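Local coordinates for hypothetical protein PH1109 (Pyrococcus horikoshii, PDB 2D59) that is of unknown function but has the Rossmann-like fold of the CoA-binding domain family, at residues D76-P87 / K100-T111. Residues are numbered along the deposited sequence; the frame is centred on the assembly and turned at random.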
loop_
_atom_site.group_PDB
_atom_site.type_symbol
_atom_site.label_atom_id
_atom_site.label_comp_id
_atom_site.label_asym_id
_atom_site.label_seq_id
_atom_site.Cartn_x
_atom_site.Cartn_y
_atom_site.Cartn_z
ATOM N N ASP A 76 -8.336 8.678 10.051
ATOM C CA ASP A 76 -7.550 7.770 10.881
ATOM C C ASP A 76 -6.069 7.734 10.530
ATOM O O ASP A 76 -5.669 8.132 9.436
ATOM C CB ASP A 76 -8.137 6.360 10.792
ATOM C CG ASP A 76 -9.556 6.295 11.323
ATOM O OD1 ASP A 76 -10.185 5.221 11.243
ATOM O OD2 ASP A 76 -10.046 7.333 11.817
ATOM N N LYS A 77 -5.257 7.254 11.469
ATOM C CA LYS A 77 -3.820 7.168 11.248
ATOM C C LYS A 77 -3.530 6.089 10.215
ATOM O O LYS A 77 -4.194 5.051 10.178
ATOM C CB LYS A 77 -3.078 6.845 12.552
ATOM C CG LYS A 77 -3.219 5.406 13.041
ATOM C CD LYS A 77 -4.550 5.142 13.729
ATOM C CE LYS A 77 -4.636 5.841 15.081
ATOM N NZ LYS A 77 -4.709 7.322 14.956
ATOM N N ILE A 78 -2.541 6.349 9.370
ATOM C CA ILE A 78 -2.148 5.404 8.331
ATOM C C ILE A 78 -0.709 4.986 8.571
ATOM O O ILE A 78 0.153 5.828 8.817
ATOM C CB ILE A 78 -2.266 6.038 6.935
ATOM C CG1 ILE A 78 -3.740 6.286 6.623
ATOM C CG2 ILE A 78 -1.662 5.127 5.880
ATOM C CD1 ILE A 78 -4.588 5.022 6.651
ATOM N N GLU A 79 -0.453 3.685 8.500
ATOM C CA GLU A 79 0.891 3.169 8.717
ATOM C C GLU A 79 1.537 2.728 7.408
ATOM O O GLU A 79 2.721 2.975 7.178
ATOM C CB GLU A 79 0.841 2.006 9.704
ATOM C CG GLU A 79 0.148 2.371 11.016
ATOM C CD GLU A 79 -0.152 1.170 11.889
ATOM O OE1 GLU A 79 -0.743 0.194 11.381
ATOM O OE2 GLU A 79 0.190 1.204 13.087
ATOM N N VAL A 80 0.751 2.085 6.549
ATOM C CA VAL A 80 1.253 1.609 5.264
ATOM C C VAL A 80 0.502 2.214 4.080
ATOM O O VAL A 80 -0.729 2.204 4.034
ATOM C CB VAL A 80 1.144 0.063 5.145
ATOM C CG1 VAL A 80 1.712 -0.399 3.803
ATOM C CG2 VAL A 80 1.879 -0.611 6.294
ATOM N N VAL A 81 1.254 2.752 3.128
ATOM C CA VAL A 81 0.658 3.313 1.927
ATOM C C VAL A 81 0.963 2.319 0.808
ATOM O O VAL A 81 2.093 2.225 0.320
ATOM C CB VAL A 81 1.247 4.694 1.588
ATOM C CG1 VAL A 81 0.624 5.219 0.300
ATOM C CG2 VAL A 81 0.970 5.665 2.728
ATOM N N ASP A 82 -0.067 1.573 0.424
ATOM C CA ASP A 82 0.018 0.532 -0.595
ATOM C C ASP A 82 -0.325 1.117 -1.963
ATOM O O ASP A 82 -1.487 1.408 -2.245
ATOM C CB ASP A 82 -0.959 -0.578 -0.204
ATOM C CG ASP A 82 -0.755 -1.848 -0.983
ATOM O OD1 ASP A 82 0.368 -2.081 -1.476
ATOM O OD2 ASP A 82 -1.727 -2.626 -1.077
ATOM N N LEU A 83 0.690 1.270 -2.811
ATOM C CA LEU A 83 0.518 1.877 -4.132
ATOM C C LEU A 83 0.216 0.973 -5.323
ATOM O O LEU A 83 0.949 0.030 -5.610
ATOM C CB LEU A 83 1.758 2.705 -4.476
ATOM C CG LEU A 83 2.202 3.793 -3.497
ATOM C CD1 LEU A 83 3.610 4.236 -3.861
ATOM C CD2 LEU A 83 1.232 4.967 -3.530
ATOM N N PHE A 84 -0.852 1.303 -6.044
ATOM C CA PHE A 84 -1.246 0.557 -7.231
ATOM C C PHE A 84 -1.211 1.440 -8.479
ATOM O O PHE A 84 -1.603 1.007 -9.563
ATOM C CB PHE A 84 -2.649 -0.030 -7.043
ATOM C CG PHE A 84 -2.684 -1.242 -6.157
ATOM C CD1 PHE A 84 -2.460 -2.511 -6.685
ATOM C CD2 PHE A 84 -2.918 -1.114 -4.790
ATOM C CE1 PHE A 84 -2.468 -3.640 -5.861
ATOM C CE2 PHE A 84 -2.926 -2.234 -3.960
ATOM C CZ PHE A 84 -2.703 -3.497 -4.497
ATOM N N VAL A 85 -0.724 2.669 -8.329
ATOM C CA VAL A 85 -0.658 3.605 -9.452
ATOM C C VAL A 85 0.662 3.587 -10.226
ATOM O O VAL A 85 1.673 3.067 -9.752
ATOM C CB VAL A 85 -0.935 5.052 -8.982
ATOM C CG1 VAL A 85 -2.334 5.143 -8.389
ATOM C CG2 VAL A 85 0.109 5.490 -7.961
ATOM N N LYS A 86 0.635 4.166 -11.424
ATOM C CA LYS A 86 1.803 4.223 -12.297
ATOM C C LYS A 86 2.966 4.932 -11.615
ATOM O O LYS A 86 2.766 5.842 -10.815
ATOM C CB LYS A 86 1.451 4.952 -13.600
ATOM C CG LYS A 86 0.040 4.680 -14.097
ATOM C CD LYS A 86 -0.249 3.191 -14.202
ATOM C CE LYS A 86 -1.743 2.940 -14.350
ATOM N NZ LYS A 86 -2.509 3.518 -13.203
ATOM N N PRO A 87 4.203 4.522 -11.932
ATOM C CA PRO A 87 5.407 5.117 -11.346
ATOM C C PRO A 87 5.404 6.645 -11.320
ATOM O O PRO A 87 5.742 7.255 -10.309
ATOM C CB PRO A 87 6.522 4.557 -12.223
ATOM C CG PRO A 87 6.014 3.193 -12.556
ATOM C CD PRO A 87 4.562 3.467 -12.898
ATOM N N LYS A 100 1.394 12.561 5.972
ATOM C CA LYS A 100 0.491 11.774 6.807
ATOM C C LYS A 100 1.239 11.086 7.945
ATOM O O LYS A 100 0.635 10.670 8.933
ATOM C CB LYS A 100 -0.225 10.726 5.946
ATOM C CG LYS A 100 -1.241 9.871 6.687
ATOM C CD LYS A 100 -2.398 10.703 7.216
ATOM C CE LYS A 100 -3.422 9.826 7.924
ATOM N NZ LYS A 100 -4.563 10.616 8.459
ATOM N N GLY A 101 2.555 10.968 7.800
ATOM C CA GLY A 101 3.356 10.331 8.829
ATOM C C GLY A 101 3.338 8.815 8.747
ATOM O O GLY A 101 3.491 8.127 9.758
ATOM N N ALA A 102 3.151 8.291 7.540
ATOM C CA ALA A 102 3.120 6.847 7.334
ATOM C C ALA A 102 4.452 6.243 7.762
ATOM O O ALA A 102 5.450 6.951 7.879
ATOM C CB ALA A 102 2.845 6.536 5.868
ATOM N N LYS A 103 4.461 4.936 7.993
ATOM C CA LYS A 103 5.669 4.235 8.416
ATOM C C LYS A 103 6.275 3.425 7.278
ATOM O O LYS A 103 7.480 3.166 7.261
ATOM C CB LYS A 103 5.350 3.284 9.571
ATOM C CG LYS A 103 4.819 3.951 10.827
ATOM C CD LYS A 103 5.894 4.774 11.513
ATOM C CE LYS A 103 5.389 5.332 12.834
ATOM N NZ LYS A 103 6.426 6.140 13.531
ATOM N N VAL A 104 5.432 3.029 6.330
ATOM C CA VAL A 104 5.877 2.213 5.205
ATOM C C VAL A 104 5.242 2.623 3.882
ATOM O O VAL A 104 4.065 2.976 3.828
ATOM C CB VAL A 104 5.522 0.721 5.448
ATOM C CG1 VAL A 104 5.934 -0.128 4.252
ATOM C CG2 VAL A 104 6.197 0.222 6.715
ATOM N N VAL A 105 6.041 2.592 2.820
ATOM C CA VAL A 105 5.547 2.879 1.482
ATOM C C VAL A 105 5.721 1.539 0.781
ATOM O O VAL A 105 6.822 0.990 0.739
ATOM C CB VAL A 105 6.383 3.953 0.756
ATOM C CG1 VAL A 105 5.824 4.180 -0.647
ATOM C CG2 VAL A 105 6.351 5.251 1.542
ATOM N N TRP A 106 4.629 1.004 0.255
ATOM C CA TRP A 106 4.669 -0.286 -0.409
ATOM C C TRP A 106 4.360 -0.156 -1.896
ATOM O O TRP A 106 3.226 0.126 -2.276
ATOM C CB TRP A 106 3.663 -1.228 0.262
ATOM C CG TRP A 106 3.750 -2.657 -0.186
ATOM C CD1 TRP A 106 3.645 -3.123 -1.466
ATOM C CD2 TRP A 106 3.926 -3.811 0.648
ATOM N NE1 TRP A 106 3.743 -4.492 -1.481
ATOM C CE2 TRP A 106 3.913 -4.941 -0.198
ATOM C CE3 TRP A 106 4.085 -4.001 2.028
ATOM C CZ2 TRP A 106 4.063 -6.246 0.288
ATOM C CZ3 TRP A 106 4.232 -5.300 2.513
ATOM C CH2 TRP A 106 4.218 -6.404 1.642
ATOM N N PHE A 107 5.380 -0.358 -2.728
ATOM C CA PHE A 107 5.230 -0.286 -4.178
ATOM C C PHE A 107 4.816 -1.649 -4.724
ATOM O O PHE A 107 5.591 -2.606 -4.682
ATOM C CB PHE A 107 6.554 0.131 -4.826
ATOM C CG PHE A 107 6.932 1.570 -4.587
ATOM C CD1 PHE A 107 6.514 2.571 -5.463
ATOM C CD2 PHE A 107 7.718 1.922 -3.496
ATOM C CE1 PHE A 107 6.881 3.901 -5.254
ATOM C CE2 PHE A 107 8.091 3.251 -3.279
ATOM C CZ PHE A 107 7.670 4.240 -4.161
ATOM N N GLN A 108 3.592 -1.742 -5.230
ATOM C CA GLN A 108 3.106 -2.990 -5.801
ATOM C C GLN A 108 3.806 -3.187 -7.150
ATOM O O GLN A 108 4.541 -2.312 -7.609
ATOM C CB GLN A 108 1.589 -2.925 -5.993
ATOM C CG GLN A 108 0.775 -2.898 -4.701
ATOM C CD GLN A 108 0.499 -4.280 -4.139
ATOM O OE1 GLN A 108 0.233 -5.225 -4.885
ATOM N NE2 GLN A 108 0.531 -4.399 -2.817
ATOM N N TYR A 109 3.579 -4.331 -7.781
ATOM C CA TYR A 109 4.206 -4.627 -9.064
ATOM C C TYR A 109 4.011 -3.533 -10.116
ATOM O O TYR A 109 2.918 -2.989 -10.274
ATOM C CB TYR A 109 3.680 -5.960 -9.606
ATOM C CG TYR A 109 4.041 -7.152 -8.744
ATOM C CD1 TYR A 109 5.368 -7.412 -8.407
ATOM C CD2 TYR A 109 3.058 -8.028 -8.276
ATOM C CE1 TYR A 109 5.711 -8.511 -7.625
ATOM C CE2 TYR A 109 3.393 -9.134 -7.491
ATOM C CZ TYR A 109 4.723 -9.367 -7.173
ATOM O OH TYR A 109 5.072 -10.462 -6.413
ATOM N N ASN A 110 5.095 -3.217 -10.818
ATOM C CA ASN A 110 5.095 -2.221 -11.885
ATOM C C ASN A 110 4.655 -0.817 -11.473
ATOM O O ASN A 110 3.982 -0.129 -12.240
ATOM C CB ASN A 110 4.217 -2.704 -13.043
ATOM C CG ASN A 110 4.640 -4.062 -13.571
ATOM O OD1 ASN A 110 4.589 -5.063 -12.856
ATOM N ND2 ASN A 110 5.064 -4.103 -14.829
ATOM N N THR A 111 5.039 -0.390 -10.275
ATOM C CA THR A 111 4.681 0.945 -9.799
ATOM C C THR A 111 5.904 1.696 -9.274
ATOM O O THR A 111 5.832 2.892 -8.990
ATOM C CB THR A 111 3.664 0.886 -8.637
ATOM O OG1 THR A 111 4.321 0.408 -7.455
ATOM C CG2 THR A 111 2.516 -0.047 -8.970
HETATM O O HOH W 1 2.045 5.940 10.926
HETATM O O HOH W 2 -1.266 8.649 10.350
#
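Strands 80-83 and 104-107 run parallel, their axes 4.7 Å apart at closest and 15° from parallel, with Val-80 level with Val-104 and Leu-83 level with Phe-107. Val-81 and Leu-83 each donate a backbone N-H to the second strand, while Glu-79, Val-81 and Leu-83 each offer a carbonyl. At the start of the strands, Glu-79 O is gripped twice, by Lys-103 N and Val-104 N. Beyond their ends, Gln-108 N still bonds to Leu-83 O.

Asp-82 and Gln-108 meet on the face that also carries Val-80, Val-104 and Trp-106. Gln-108 NE2 gives a hydrogen bond of 2.7 Å to Asp-82 OD1, which receives it on its syn lone pair. The carboxylate and amide planes are turned 71° apart. The Gln-108 chain bends at chi2 (-85°), and its amide lies stacked over the Phe-84 ring. Gln-108 CG sits over the face of the Phe-84 ring, 3.6 Å from its centroid, in a CH-pi contact. Met-133 of helix 133-141 covers Asp-82, Trp-106 and Gln-108.

Helix 87-100 connects the two strands, making a beta-alpha-beta unit of the Rossmann-like parallel sheet. It packs on the other face, where Leu-83 touches Thr-90 and Tyr-93. On this face Leu-83 CD1 rests over the Phe-107 ring, 4.0 Å from its centroid, and also meets Val-105 CG1. Val-81 CG2 packs against Ala-102 CB at 3.8 Å.

The helix ends in a Schellman motif at Gly-101. Just before it, Lys-100 runs across Ile-78, CE lying 3.8 Å from Ile-78 CG1. Lys-100 NZ donates to Asp-76 O from above the carbonyl plane at 2.9 Å, and also to Ile-74 O. Two waters bridge the backbones here, one between Ile-78 O and Gly-101 O, the other between Ile-78 N and Lys-100 O.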